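Local coordinates for protein pectinesterase A (Erwinia chrysanthemi, PDB 2NTP) that hydrolyses the methyl esters of pectin to release methanol, probably the first step in the maceration and soft-rotting of plant tissue, at residues 45-50 with 69-74; 89-94 with 103-108; 109-114 with 126-131; 148-153 with 167-172; 187-192 with 226-231. All blocks are in the same frame, centred on the assembly; numbering follows the deposited sequence.

Contact 1 of 5, residues 45-50 with 69-74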
# COMPACT_ATOMS: atom_id res chain seq x y z
N ASN A 45 -0.68 -12.16 15.81
CA ASN A 45 0.63 -12.27 15.17
C ASN A 45 0.61 -13.37 14.11
O ASN A 45 1.00 -14.52 14.36
CB ASN A 45 1.72 -12.50 16.22
CG ASN A 45 3.12 -12.59 15.62
OD1 ASN A 45 3.99 -13.28 16.15
ND2 ASN A 45 3.35 -11.87 14.52
N GLU A 46 0.13 -13.00 12.93
CA GLU A 46 -0.12 -13.94 11.86
C GLU A 46 0.25 -13.35 10.51
O GLU A 46 0.17 -12.13 10.32
CB GLU A 46 -1.60 -14.33 11.82
CG GLU A 46 -2.11 -14.98 13.09
CD GLU A 46 -3.53 -15.48 12.95
OE1 GLU A 46 -3.80 -16.20 11.97
OE2 GLU A 46 -4.36 -15.16 13.83
N ARG A 47 0.65 -14.22 9.60
CA ARG A 47 0.79 -13.88 8.20
C ARG A 47 -0.24 -14.70 7.42
O ARG A 47 -0.39 -15.91 7.65
CB ARG A 47 2.21 -14.18 7.71
CG ARG A 47 3.28 -13.50 8.56
CD ARG A 47 4.65 -13.67 7.95
NE ARG A 47 4.72 -13.02 6.65
CZ ARG A 47 5.57 -13.33 5.68
NH1 ARG A 47 6.46 -14.31 5.84
NH2 ARG A 47 5.52 -12.66 4.54
N LEU A 48 -0.95 -14.02 6.52
CA LEU A 48 -2.08 -14.63 5.82
C LEU A 48 -1.96 -14.50 4.31
O LEU A 48 -1.52 -13.47 3.79
CB LEU A 48 -3.39 -13.99 6.27
CG LEU A 48 -3.67 -13.92 7.78
CD1 LEU A 48 -4.84 -12.98 8.06
CD2 LEU A 48 -3.93 -15.30 8.36
N THR A 49 -2.36 -15.56 3.60
CA THR A 49 -2.49 -15.52 2.15
C THR A 49 -3.91 -15.95 1.81
O THR A 49 -4.34 -17.05 2.16
CB THR A 49 -1.46 -16.43 1.44
OG1 THR A 49 -0.14 -16.00 1.79
CG2 THR A 49 -1.63 -16.37 -0.08
N ILE A 50 -4.63 -15.04 1.17
CA ILE A 50 -6.04 -15.26 0.85
C ILE A 50 -6.19 -15.76 -0.58
O ILE A 50 -5.86 -15.05 -1.52
CB ILE A 50 -6.87 -13.95 1.03
CG1 ILE A 50 -6.71 -13.37 2.44
CG2 ILE A 50 -8.33 -14.16 0.62
CD1 ILE A 50 -6.88 -14.35 3.58
N ALA A 69 2.76 -8.82 11.67
CA ALA A 69 3.95 -9.65 11.65
C ALA A 69 5.14 -8.81 11.19
O ALA A 69 4.97 -7.83 10.46
CB ALA A 69 3.76 -10.86 10.73
N ALA A 70 6.34 -9.20 11.62
CA ALA A 70 7.56 -8.49 11.25
C ALA A 70 8.37 -9.28 10.23
O ALA A 70 8.93 -10.33 10.54
CB ALA A 70 8.40 -8.19 12.49
N THR A 71 8.41 -8.77 8.99
CA THR A 71 9.16 -9.42 7.92
C THR A 71 9.67 -8.39 6.92
O THR A 71 8.87 -7.66 6.33
CB THR A 71 8.28 -10.46 7.14
OG1 THR A 71 7.40 -11.14 8.04
CG2 THR A 71 9.15 -11.47 6.38
N ALA A 72 10.99 -8.30 6.75
CA ALA A 72 11.56 -7.47 5.69
C ALA A 72 11.91 -8.32 4.48
O ALA A 72 12.02 -9.55 4.59
CB ALA A 72 12.79 -6.72 6.18
N ALA A 73 12.08 -7.67 3.33
CA ALA A 73 12.55 -8.36 2.12
C ALA A 73 13.85 -9.10 2.38
O ALA A 73 14.06 -10.19 1.85
CB ALA A 73 12.73 -7.37 0.98
N GLY A 74 14.71 -8.51 3.21
CA GLY A 74 16.03 -9.08 3.52
C GLY A 74 16.04 -10.08 4.67
O GLY A 74 17.09 -10.64 4.98
O HOH W 1 6.26 -11.58 13.26
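Ala69, the last residue of strand 65-69, meets three successive residues of the segment 45-50. Its methyl points at that segment and sits 3.5 Å from Arg47 CG, while the backbone oxygen Glu46 O lies 3.8 Å from the same Ala69 CB. From beyond them Asn45 reaches in: its CG is anti to the backbone N (chi1 -178°), which carries ND2 to within 3.7 Å of Ala69 CA. This amide nitrogen donates to Ala68 O and also to a water, 3.2 Å from Asn45 ND2. Ala70 turns its methyl away, its N donating to the same water (Ala70 N to the water 2.9 Å), so the water bridges the two segments, which share no direct hydrogen bond. Thr71 then meets the end of Arg47. Arg47 CG lies beside its own backbone N, and the chain bends at chi3 (63°), so that Thr71 OG1 lies above one face of the guanidinium, 3.6 Å from Arg47 NE. The contact joins the residues leading into strand 48-50 to the end of strand 65-69, strands of different parallel sheets in the right-handed beta-helix of pectinesterases. It therefore rests on methyl and methylene packing, one water bridge and an arginine whose guanidinium is held by the carbonyls of Gly87, at the end of helix 84-87, and Ser89, and by the ring of Trp83 in a cation-pi contact.

Contact 2 of 5, residues 89-94 with 103-108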
# COMPACT_ATOMS: atom_id res chain seq x y z
N SER A 89 5.13 -9.65 2.79
CA SER A 89 3.82 -9.11 3.13
C SER A 89 3.16 -9.81 4.31
O SER A 89 3.17 -11.03 4.39
CB SER A 89 2.88 -9.14 1.92
OG SER A 89 1.74 -8.34 2.19
N THR A 90 2.58 -9.02 5.21
CA THR A 90 1.83 -9.59 6.33
C THR A 90 0.56 -10.26 5.81
O THR A 90 0.25 -11.39 6.19
CB THR A 90 1.50 -8.52 7.41
OG1 THR A 90 2.73 -8.02 7.95
CG2 THR A 90 0.66 -9.12 8.55
N ILE A 91 -0.16 -9.56 4.93
CA ILE A 91 -1.35 -10.12 4.29
C ILE A 91 -1.21 -10.04 2.78
O ILE A 91 -0.87 -8.99 2.23
CB ILE A 91 -2.65 -9.41 4.77
CG1 ILE A 91 -2.88 -9.68 6.27
CG2 ILE A 91 -3.87 -9.87 3.94
CD1 ILE A 91 -4.16 -9.09 6.83
N THR A 92 -1.45 -11.17 2.12
CA THR A 92 -1.40 -11.26 0.67
C THR A 92 -2.80 -11.62 0.15
O THR A 92 -3.36 -12.64 0.56
CB THR A 92 -0.37 -12.33 0.22
OG1 THR A 92 0.94 -11.96 0.69
CG2 THR A 92 -0.35 -12.46 -1.29
N ILE A 93 -3.35 -10.79 -0.72
CA ILE A 93 -4.67 -11.05 -1.31
C ILE A 93 -4.51 -11.57 -2.73
O ILE A 93 -4.11 -10.82 -3.63
CB ILE A 93 -5.60 -9.80 -1.31
CG1 ILE A 93 -5.68 -9.14 0.07
CG2 ILE A 93 -6.99 -10.16 -1.86
CD1 ILE A 93 -6.25 -10.03 1.18
N SER A 94 -4.79 -12.86 -2.91
CA SER A 94 -4.67 -13.54 -4.20
C SER A 94 -6.00 -14.18 -4.57
O SER A 94 -6.05 -15.32 -5.06
CB SER A 94 -3.57 -14.60 -4.15
OG SER A 94 -2.30 -14.00 -3.96
N LEU A 103 -10.21 -2.81 10.88
CA LEU A 103 -9.05 -3.50 11.42
C LEU A 103 -7.75 -2.86 10.95
O LEU A 103 -7.73 -2.10 9.99
CB LEU A 103 -9.08 -5.00 11.08
CG LEU A 103 -9.20 -5.44 9.63
CD1 LEU A 103 -7.84 -5.44 8.96
CD2 LEU A 103 -9.84 -6.83 9.54
N THR A 104 -6.68 -3.17 11.68
CA THR A 104 -5.34 -2.68 11.36
C THR A 104 -4.49 -3.84 10.87
O THR A 104 -4.56 -4.94 11.42
CB THR A 104 -4.68 -2.03 12.58
OG1 THR A 104 -5.49 -0.93 13.04
CG2 THR A 104 -3.27 -1.53 12.25
N ILE A 105 -3.72 -3.59 9.81
CA ILE A 105 -2.76 -4.55 9.26
C ILE A 105 -1.38 -3.90 9.32
O ILE A 105 -1.18 -2.80 8.79
CB ILE A 105 -3.09 -4.93 7.80
CG1 ILE A 105 -4.53 -5.47 7.68
CG2 ILE A 105 -2.08 -5.94 7.27
CD1 ILE A 105 -5.09 -5.48 6.25
N ARG A 106 -0.44 -4.56 10.00
CA ARG A 106 0.90 -4.01 10.21
C ARG A 106 2.00 -4.93 9.69
O ARG A 106 1.90 -6.15 9.79
CB ARG A 106 1.17 -3.77 11.70
CG ARG A 106 0.08 -3.06 12.48
CD ARG A 106 0.64 -2.53 13.82
NE ARG A 106 1.31 -3.58 14.59
CZ ARG A 106 1.07 -3.86 15.88
NH1 ARG A 106 0.18 -3.16 16.58
NH2 ARG A 106 1.74 -4.84 16.47
N ASN A 107 3.05 -4.32 9.13
CA ASN A 107 4.35 -4.98 9.12
C ASN A 107 5.18 -4.35 10.23
O ASN A 107 5.41 -3.14 10.24
CB ASN A 107 5.04 -4.91 7.76
CG ASN A 107 6.21 -5.89 7.65
OD1 ASN A 107 7.05 -5.99 8.56
ND2 ASN A 107 6.26 -6.63 6.55
N ASP A 108 5.59 -5.19 11.17
CA ASP A 108 6.25 -4.70 12.38
C ASP A 108 7.77 -4.68 12.26
O ASP A 108 8.47 -4.48 13.27
CB ASP A 108 5.81 -5.52 13.60
CG ASP A 108 4.44 -5.13 14.11
OD1 ASP A 108 3.91 -4.07 13.71
OD2 ASP A 108 3.88 -5.89 14.93
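One direct hydrogen bond joins the two segments, and it runs from a side chain to a backbone. Thr90 OG1 donates to Arg106 O at 2.8 Å, coming from above the carbonyl plane; with OG1 anti to its own carbonyl carbon (chi1 -62°), the hydroxyl faces strand 103-107. Apolar packing follows one residue on. Ile91 and Ile105 point toward each other's segment and cross at about a right angle, Ile91 CD1 resting 3.7 Å from Ile105 CG1, with Leu149 and Leu133 also packed against this pair. Ionic contact is confined to the second segment, where Arg106 turns away from strand 91-93 and pairs with Asp108 through NE and NH2, one nitrogen to each oxygen, each oxygen using its syn lone pair, with Arg106 NH2 2.8 Å from Asp108 OD2. Asn107, whose CB approaches Thr90 OG1 at 3.9 Å, spends its amide on Thr71 O, Val131 O and Phe109 N. Strands 91-93 and 103-107 belong to different parallel sheets of the right-handed beta-helix of pectinesterases, so the contact bridges two walls of the coil. Its chemistry is divided accordingly: hydrocarbon fills the buried interior, a single hydroxyl satisfies a strand carbonyl at the turn, and the paired charges stay on the outward side.

Contact 3 of 5, residues 109-114 with 126-131. With ADA (alpha-D-galactopyranuronic acid), chain C.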
# COMPACT_ATOMS: atom_id res chain seq x y z
N PHE A 109 8.29 -4.87 11.05
CA PHE A 109 9.73 -4.70 10.83
C PHE A 109 10.14 -3.33 11.35
O PHE A 109 9.60 -2.29 10.94
CB PHE A 109 10.12 -4.86 9.36
CG PHE A 109 11.56 -4.54 9.07
CD1 PHE A 109 12.58 -5.33 9.60
CD2 PHE A 109 11.90 -3.45 8.27
CE1 PHE A 109 13.91 -5.04 9.34
CE2 PHE A 109 13.24 -3.15 8.01
CZ PHE A 109 14.24 -3.95 8.55
N ASP A 110 11.08 -3.34 12.29
CA ASP A 110 11.50 -2.12 12.94
C ASP A 110 12.54 -1.42 12.08
O ASP A 110 13.74 -1.49 12.35
CB ASP A 110 12.04 -2.42 14.34
CG ASP A 110 12.12 -1.19 15.23
OD1 ASP A 110 12.21 -0.05 14.72
OD2 ASP A 110 12.11 -1.37 16.47
N PHE A 111 12.07 -0.74 11.04
CA PHE A 111 12.97 -0.01 10.15
C PHE A 111 13.92 0.94 10.89
O PHE A 111 15.13 0.90 10.64
CB PHE A 111 12.17 0.73 9.07
CG PHE A 111 13.02 1.56 8.16
CD1 PHE A 111 13.63 0.99 7.04
CD2 PHE A 111 13.21 2.92 8.40
CE1 PHE A 111 14.42 1.76 6.19
CE2 PHE A 111 13.99 3.69 7.56
CZ PHE A 111 14.61 3.11 6.45
N PRO A 112 13.40 1.81 11.79
CA PRO A 112 14.34 2.73 12.46
C PRO A 112 15.41 2.02 13.29
O PRO A 112 16.56 2.45 13.28
CB PRO A 112 13.42 3.57 13.35
CG PRO A 112 12.07 3.51 12.67
CD PRO A 112 12.01 2.08 12.20
N ALA A 113 15.04 0.96 14.00
CA ALA A 113 16.02 0.21 14.79
C ALA A 113 17.06 -0.44 13.88
O ALA A 113 18.25 -0.47 14.20
CB ALA A 113 15.35 -0.82 15.67
N ASN A 114 16.60 -0.95 12.73
CA ASN A 114 17.50 -1.50 11.73
C ASN A 114 18.53 -0.48 11.24
O ASN A 114 19.72 -0.78 11.18
CB ASN A 114 16.73 -2.04 10.53
CG ASN A 114 17.63 -2.78 9.55
OD1 ASN A 114 18.02 -3.92 9.80
ND2 ASN A 114 17.97 -2.13 8.44
N LYS A 126 19.79 -4.75 4.48
CA LYS A 126 19.84 -3.76 3.39
C LYS A 126 18.53 -3.69 2.61
O LYS A 126 18.12 -2.61 2.18
CB LYS A 126 21.01 -4.06 2.45
CG LYS A 126 22.37 -3.64 3.00
CD LYS A 126 23.50 -4.12 2.11
CE LYS A 126 24.84 -3.73 2.70
NZ LYS A 126 25.97 -4.38 1.98
N ASP A 127 17.89 -4.84 2.42
CA ASP A 127 16.61 -4.92 1.71
C ASP A 127 15.48 -4.65 2.70
O ASP A 127 14.87 -5.58 3.24
CB ASP A 127 16.45 -6.28 1.02
CG ASP A 127 17.48 -6.52 -0.07
OD1 ASP A 127 18.27 -5.60 -0.37
OD2 ASP A 127 17.50 -7.63 -0.64
N THR A 128 15.23 -3.36 2.92
CA THR A 128 14.40 -2.89 4.02
C THR A 128 12.91 -2.75 3.70
O THR A 128 12.13 -2.33 4.55
CB THR A 128 14.93 -1.54 4.56
OG1 THR A 128 15.22 -0.67 3.46
CG2 THR A 128 16.20 -1.77 5.37
N GLN A 129 12.51 -3.12 2.48
CA GLN A 129 11.08 -3.13 2.18
C GLN A 129 10.39 -4.13 3.10
O GLN A 129 10.92 -5.20 3.39
CB GLN A 129 10.78 -3.38 0.70
CG GLN A 129 11.68 -4.33 -0.05
CD GLN A 129 13.05 -3.76 -0.38
OE1 GLN A 129 14.01 -4.12 0.25
NE2 GLN A 129 13.14 -2.89 -1.39
N ALA A 130 9.21 -3.76 3.58
CA ALA A 130 8.46 -4.60 4.51
C ALA A 130 6.97 -4.30 4.35
O ALA A 130 6.42 -3.38 4.96
CB ALA A 130 8.94 -4.37 5.95
N VAL A 131 6.34 -5.10 3.50
CA VAL A 131 4.97 -4.87 3.06
C VAL A 131 3.95 -5.26 4.13
O VAL A 131 4.05 -6.33 4.73
CB VAL A 131 4.69 -5.64 1.75
CG1 VAL A 131 3.25 -5.43 1.28
CG2 VAL A 131 5.67 -5.23 0.66
C1 ADA C . 14.78 0.41 -3.30
C2 ADA C . 15.06 -0.22 -4.66
C3 ADA C . 14.04 0.29 -5.69
C4 ADA C . 12.62 0.06 -5.18
C5 ADA C . 12.45 0.75 -3.82
C6 ADA C . 11.08 0.58 -3.22
O2 ADA C . 16.40 0.12 -5.06
O3 ADA C . 14.25 -0.38 -6.94
O4 ADA C . 12.41 -1.35 -4.99
O5 ADA C . 13.42 0.20 -2.91
O6B ADA C . 10.05 0.74 -3.92
O6A ADA C . 11.04 0.30 -2.01
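Two phenyl rings and one amide border the segment 126-131. The Phe111 ring presents its edge to Thr128, whose CB lies in the ring plane 3.7 Å from Phe111 CE1. Phe109 instead meets Ala130 and Thr128 obliquely, with Phe109 CE2 3.7 Å from Thr128 O. Phe109 CB packs 3.6 Å from Ala130 CB. The amide of Asn114 adds a third neighbour, Asn114 ND2 lying 3.6 Å from Thr128 CG2 while donating to Ile125 O. Thr128 thus packs with its CB, CG2 and backbone oxygen against two rings and an amide, and its OG1, in the crowded position between backbone N and carbonyl carbon (chi1 46°), is hydrogen-bonded to Gln153 OE1. Asp110 N-caps helix 111-116, its OD1 accepting from Ala113 N. On the far side of the loop Gln129, a substrate-binding residue, turns into the glycan pocket, its NE2 3.5 Å from O5 of the galacturonate of chain C and hydrogen-bonded to O2 of another sugar unit. The contact therefore sets a second shell: packing against Phe111 and Asn114 probably helps place Thr128, whose bond to the amide oxygen of Gln153, the transition-state stabiliser, probably helps keep that residue's NH2 group turned to substrate.

Contact 4 of 5, residues 148-153 with 167-172. With ADA (alpha-D-galactopyranuronic acid), chain C; ADA (alpha-D-galactopyranuronic acid), chain B.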
# COMPACT_ATOMS: atom_id res chain seq x y z
N SER A 148 -6.53 0.42 8.74
CA SER A 148 -5.26 1.09 8.95
C SER A 148 -4.14 0.18 8.49
O SER A 148 -4.08 -0.97 8.90
CB SER A 148 -5.08 1.44 10.42
OG SER A 148 -3.78 1.96 10.67
N LEU A 149 -3.26 0.71 7.63
CA LEU A 149 -2.11 -0.04 7.13
C LEU A 149 -0.83 0.60 7.64
O LEU A 149 -0.60 1.79 7.42
CB LEU A 149 -2.10 -0.07 5.60
CG LEU A 149 -3.36 -0.57 4.89
CD1 LEU A 149 -3.15 -0.54 3.37
CD2 LEU A 149 -3.75 -1.96 5.36
N VAL A 150 -0.01 -0.20 8.32
CA VAL A 150 1.18 0.32 9.00
C VAL A 150 2.47 -0.27 8.46
O VAL A 150 2.62 -1.48 8.38
CB VAL A 150 1.10 0.07 10.53
CG1 VAL A 150 2.38 0.50 11.21
CG2 VAL A 150 -0.12 0.79 11.14
N GLY A 151 3.41 0.61 8.11
CA GLY A 151 4.75 0.18 7.75
C GLY A 151 5.65 1.38 7.57
O GLY A 151 5.31 2.51 7.97
N TYR A 152 6.82 1.14 6.99
CA TYR A 152 7.75 2.20 6.64
C TYR A 152 7.96 2.14 5.12
O TYR A 152 7.23 2.78 4.36
CB TYR A 152 9.06 2.08 7.43
CG TYR A 152 8.92 2.33 8.92
CD1 TYR A 152 9.04 3.61 9.45
CD2 TYR A 152 8.67 1.27 9.80
CE1 TYR A 152 8.90 3.84 10.83
CE2 TYR A 152 8.53 1.50 11.18
CZ TYR A 152 8.66 2.78 11.68
OH TYR A 152 8.54 3.00 13.05
N GLN A 153 8.94 1.36 4.68
CA GLN A 153 9.17 1.20 3.24
C GLN A 153 8.21 0.18 2.64
O GLN A 153 8.12 -0.95 3.13
CB GLN A 153 10.63 0.79 2.99
CG GLN A 153 11.02 0.76 1.50
CD GLN A 153 12.52 0.66 1.30
OE1 GLN A 153 13.29 0.62 2.25
NE2 GLN A 153 12.94 0.62 0.04
N ASP A 167 -12.03 5.55 3.99
CA ASP A 167 -11.96 5.91 5.42
C ASP A 167 -10.77 5.23 6.08
O ASP A 167 -10.89 4.63 7.15
CB ASP A 167 -13.28 5.56 6.15
CG ASP A 167 -14.51 6.15 5.47
OD1 ASP A 167 -14.40 7.14 4.72
OD2 ASP A 167 -15.61 5.61 5.70
N CYS A 168 -9.63 5.34 5.42
CA CYS A 168 -8.48 4.53 5.77
C CYS A 168 -7.33 5.36 6.33
O CYS A 168 -7.30 6.58 6.19
CB CYS A 168 -8.06 3.68 4.56
SG CYS A 168 -7.00 4.48 3.33
N ARG A 169 -6.40 4.68 7.00
CA ARG A 169 -5.12 5.28 7.37
C ARG A 169 -4.02 4.44 6.77
O ARG A 169 -4.05 3.21 6.86
CB ARG A 169 -4.96 5.36 8.90
CG ARG A 169 -3.75 6.18 9.38
CD ARG A 169 -3.50 5.95 10.87
NE ARG A 169 -2.44 6.79 11.46
CZ ARG A 169 -1.17 6.42 11.60
NH1 ARG A 169 -0.74 5.23 11.18
NH2 ARG A 169 -0.30 7.27 12.16
N ILE A 170 -3.06 5.09 6.11
CA ILE A 170 -1.89 4.40 5.57
C ILE A 170 -0.65 5.20 5.93
O ILE A 170 -0.58 6.39 5.63
CB ILE A 170 -1.97 4.20 4.03
CG1 ILE A 170 -3.27 3.49 3.63
CG2 ILE A 170 -0.74 3.43 3.53
CD1 ILE A 170 -3.54 3.42 2.12
N SER A 171 0.30 4.55 6.59
CA SER A 171 1.53 5.21 7.01
C SER A 171 2.74 4.57 6.36
O SER A 171 2.72 3.38 6.02
CB SER A 171 1.68 5.16 8.54
OG SER A 171 2.03 3.87 8.98
N GLY A 172 3.80 5.36 6.21
CA GLY A 172 5.05 4.85 5.65
C GLY A 172 6.06 5.93 5.31
O GLY A 172 5.88 7.11 5.64
C1 ADA C . 14.78 0.41 -3.30
C2 ADA C . 15.06 -0.22 -4.66
C3 ADA C . 14.04 0.29 -5.69
C4 ADA C . 12.62 0.06 -5.18
C5 ADA C . 12.45 0.75 -3.82
C6 ADA C . 11.08 0.58 -3.22
O2 ADA C . 16.40 0.12 -5.06
O3 ADA C . 14.25 -0.38 -6.94
O4 ADA C . 12.41 -1.35 -4.99
O5 ADA C . 13.42 0.20 -2.91
O6B ADA C . 10.05 0.74 -3.92
O6A ADA C . 11.04 0.30 -2.01
C1 ADA B . 15.43 4.93 -1.59
C2 ADA B . 15.23 3.64 -0.80
C3 ADA B . 16.22 2.57 -1.24
C4 ADA B . 16.26 2.43 -2.77
C5 ADA B . 16.41 3.79 -3.45
C6 ADA B . 16.33 3.63 -4.94
O2 ADA B . 15.42 3.91 0.59
O3 ADA B . 15.90 1.31 -0.64
O4 ADA B . 15.06 1.83 -3.25
O5 ADA B . 15.37 4.66 -3.00
O6B ADA B . 15.61 4.42 -5.59
O6A ADA B . 16.97 2.70 -5.49
O HOH W 2 -1.89 3.47 9.37
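Gln153 CB points away from segment 167-172, and with CG anti to the backbone N (chi1 -173°) the extended chain enters the glycan pocket. Gln153 CG already passes 3.5 Å from O6A of the galacturonate of chain C. At the tip OE1 is turned to the loop that carries Thr128, while Gln153 NE2 donates to two sugars, almost straight (167°) to O6A of the chain C unit at 2.8 Å and, more distantly, to O3 of the chain B unit. This is the experimentally identified transition-state stabiliser, and its carboxylate partner here suggests how NE2 could steady negative charge on a substrate oxygen. The backbone leading to it belongs to a parallel strand pair of the right-handed beta-helix, strands 148-150 and 169-172, whose directions differ by only 9°. Leu149 lies at its centre: its N donates to Arg169 O at 2.7 Å, and its O accepts from Ser171 N at 3.0 Å, nearly along the C=O axis. On the buried face Leu149 and Ile170 lie side by side, CD1 of the leucine 4.0 Å from CG1 of the isoleucine. On the other face the extended Arg169 lies beside Ser148, and a water joins Ser148 OG, Leu149 O and Arg169 NH1. At the end of strand 169-172, Gly172 CA makes a CA-H...O contact with Gly151 O (3.3 Å) and lies equally near Tyr152 O.

Contact 5 of 5, residues 187-192 with 226-231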
# COMPACT_ATOMS: atom_id res chain seq x y z
N ASN A 187 -11.16 9.52 1.18
CA ASN A 187 -11.24 9.91 2.59
C ASN A 187 -10.22 9.16 3.46
O ASN A 187 -10.55 8.67 4.54
CB ASN A 187 -12.67 9.76 3.13
CG ASN A 187 -12.87 10.43 4.47
OD1 ASN A 187 -12.33 11.51 4.73
ND2 ASN A 187 -13.64 9.79 5.34
N CYS A 188 -8.99 9.08 2.96
CA CYS A 188 -7.91 8.42 3.67
C CYS A 188 -6.92 9.42 4.24
O CYS A 188 -6.72 10.51 3.67
CB CYS A 188 -7.19 7.44 2.74
SG CYS A 188 -8.10 5.93 2.38
N ASP A 189 -6.29 9.05 5.35
CA ASP A 189 -5.14 9.78 5.88
C ASP A 189 -3.88 9.06 5.44
O ASP A 189 -3.65 7.91 5.81
CB ASP A 189 -5.19 9.85 7.41
CG ASP A 189 -6.13 10.92 7.92
OD1 ASP A 189 -6.77 11.60 7.10
OD2 ASP A 189 -6.24 11.06 9.15
N LEU A 190 -3.06 9.75 4.65
CA LEU A 190 -1.79 9.20 4.21
C LEU A 190 -0.70 9.86 5.02
O LEU A 190 -0.47 11.07 4.91
CB LEU A 190 -1.59 9.43 2.70
CG LEU A 190 -2.72 8.93 1.77
CD1 LEU A 190 -2.35 9.15 0.31
CD2 LEU A 190 -3.08 7.46 2.01
N VAL A 191 -0.04 9.06 5.86
CA VAL A 191 0.81 9.56 6.93
C VAL A 191 2.30 9.35 6.63
O VAL A 191 2.78 8.22 6.64
CB VAL A 191 0.43 8.92 8.30
CG1 VAL A 191 1.25 9.53 9.44
CG2 VAL A 191 -1.07 9.08 8.57
N SER A 192 3.00 10.45 6.35
CA SER A 192 4.44 10.42 6.08
C SER A 192 5.21 10.38 7.39
O SER A 192 5.04 11.26 8.25
CB SER A 192 4.86 11.65 5.28
OG SER A 192 4.36 11.61 3.96
N ARG A 226 -6.24 13.25 2.99
CA ARG A 226 -5.38 14.13 3.75
C ARG A 226 -3.98 13.54 3.74
O ARG A 226 -3.77 12.41 4.18
CB ARG A 226 -5.90 14.28 5.19
CG ARG A 226 -7.23 15.04 5.28
CD ARG A 226 -8.02 14.72 6.55
NE ARG A 226 -8.38 13.30 6.63
CZ ARG A 226 -9.37 12.71 5.94
NH1 ARG A 226 -10.12 13.40 5.09
NH2 ARG A 226 -9.59 11.41 6.10
N VAL A 227 -3.05 14.32 3.20
CA VAL A 227 -1.64 13.97 3.16
C VAL A 227 -0.97 14.70 4.32
O VAL A 227 -0.80 15.92 4.30
CB VAL A 227 -1.03 14.36 1.78
CG1 VAL A 227 0.49 14.36 1.81
CG2 VAL A 227 -1.56 13.42 0.70
N ILE A 228 -0.63 13.93 5.36
CA ILE A 228 -0.23 14.51 6.64
C ILE A 228 1.12 13.99 7.13
O ILE A 228 1.56 12.91 6.75
CB ILE A 228 -1.31 14.31 7.75
CG1 ILE A 228 -1.50 12.82 8.09
CG2 ILE A 228 -2.65 14.96 7.34
CD1 ILE A 228 -2.43 12.57 9.28
N ARG A 229 1.78 14.79 7.97
CA ARG A 229 3.02 14.37 8.60
C ARG A 229 2.71 13.69 9.92
O ARG A 229 1.78 14.08 10.64
CB ARG A 229 3.97 15.54 8.80
CG ARG A 229 3.35 16.75 9.44
CD ARG A 229 4.40 17.73 9.90
NE ARG A 229 4.06 19.08 9.48
CZ ARG A 229 4.73 19.78 8.57
NH1 ARG A 229 5.81 19.27 7.99
NH2 ARG A 229 4.33 21.00 8.26
N GLU A 230 3.49 12.66 10.23
CA GLU A 230 3.37 11.90 11.46
C GLU A 230 3.65 12.76 12.69
O GLU A 230 3.04 12.59 13.75
CB GLU A 230 4.38 10.75 11.39
CG GLU A 230 4.51 9.93 12.63
CD GLU A 230 5.50 8.81 12.43
OE1 GLU A 230 5.06 7.65 12.42
OE2 GLU A 230 6.71 9.10 12.26
N SER A 231 4.59 13.69 12.54
CA SER A 231 5.00 14.57 13.64
C SER A 231 5.60 15.86 13.10
O SER A 231 5.99 15.94 11.93
CB SER A 231 6.05 13.88 14.49
OG SER A 231 7.30 13.90 13.82
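Arg226 reaches back past the start of strand 189-192, bent at chi3 (-62°), so that its guanidinium meets two acceptors at its edge. Asn187 runs beside it and points the same way, yet the amide and guanidinium planes stand 70° apart; Asn187 OD1 alone takes hydrogen bonds from both NH1 and NH2, at 2.9 Å from Arg226 NH1. That bond lies in the amide plane, whereas NH2 comes from above it. Asp189 crosses Arg226 obliquely, its carboxylate likewise steeply turned, and its OD1 offers the syn lone pair to NE. At 2.4 Å between Asp189 OD1 and Arg226 NE this salt bridge is very short, which may reflect coordinate error. Asn187 ND2 is bonded in turn to Asp167 OD1. Val191 and Ile228 lie side by side on the same face, with Val191 CG2 3.8 Å from Ile228 CG1, and Val191 CG1 meets Glu230 CB, the two side chains crossing at about a right angle. On the reverse face Leu190 and Val227 pack loosely. Between the two faces five backbone hydrogen bonds join the strands, from Arg226 N on Cys188 O to Glu230 N on Ser192 O, the straightest being Ile228 N to Leu190 O (172°). Such in-register parallel pairing, with like positions stacked from one coil to the next, is the hallmark of the right-handed parallel beta-helix shared by pectinesterases and pectate lyases.

How the contacts relate
The five contacts follow one another along the chain and climb the beta-helix, from contact 1 to contact 5 with centres 24 Å apart. Contacts 2, 4 and 5 reach one parallel sheet, where strand 103-107 neighbours 147-150 and 169-172 neighbours 189-192; contacts 4 and 5, with centres 9 Å apart, are also tied by the disulfide Cys168-Cys188. Contacts 1 and 2, 7 Å apart between centres, share a second sheet through strands 48-50 and 91-93. Contact 3 lies off the sheets, in a short helix and a loop that touch contacts 1, 2 and 4. Contacts 3 and 4 together reach the bound glycan, so the substrate cleft is lined by loops that leave the regular coils.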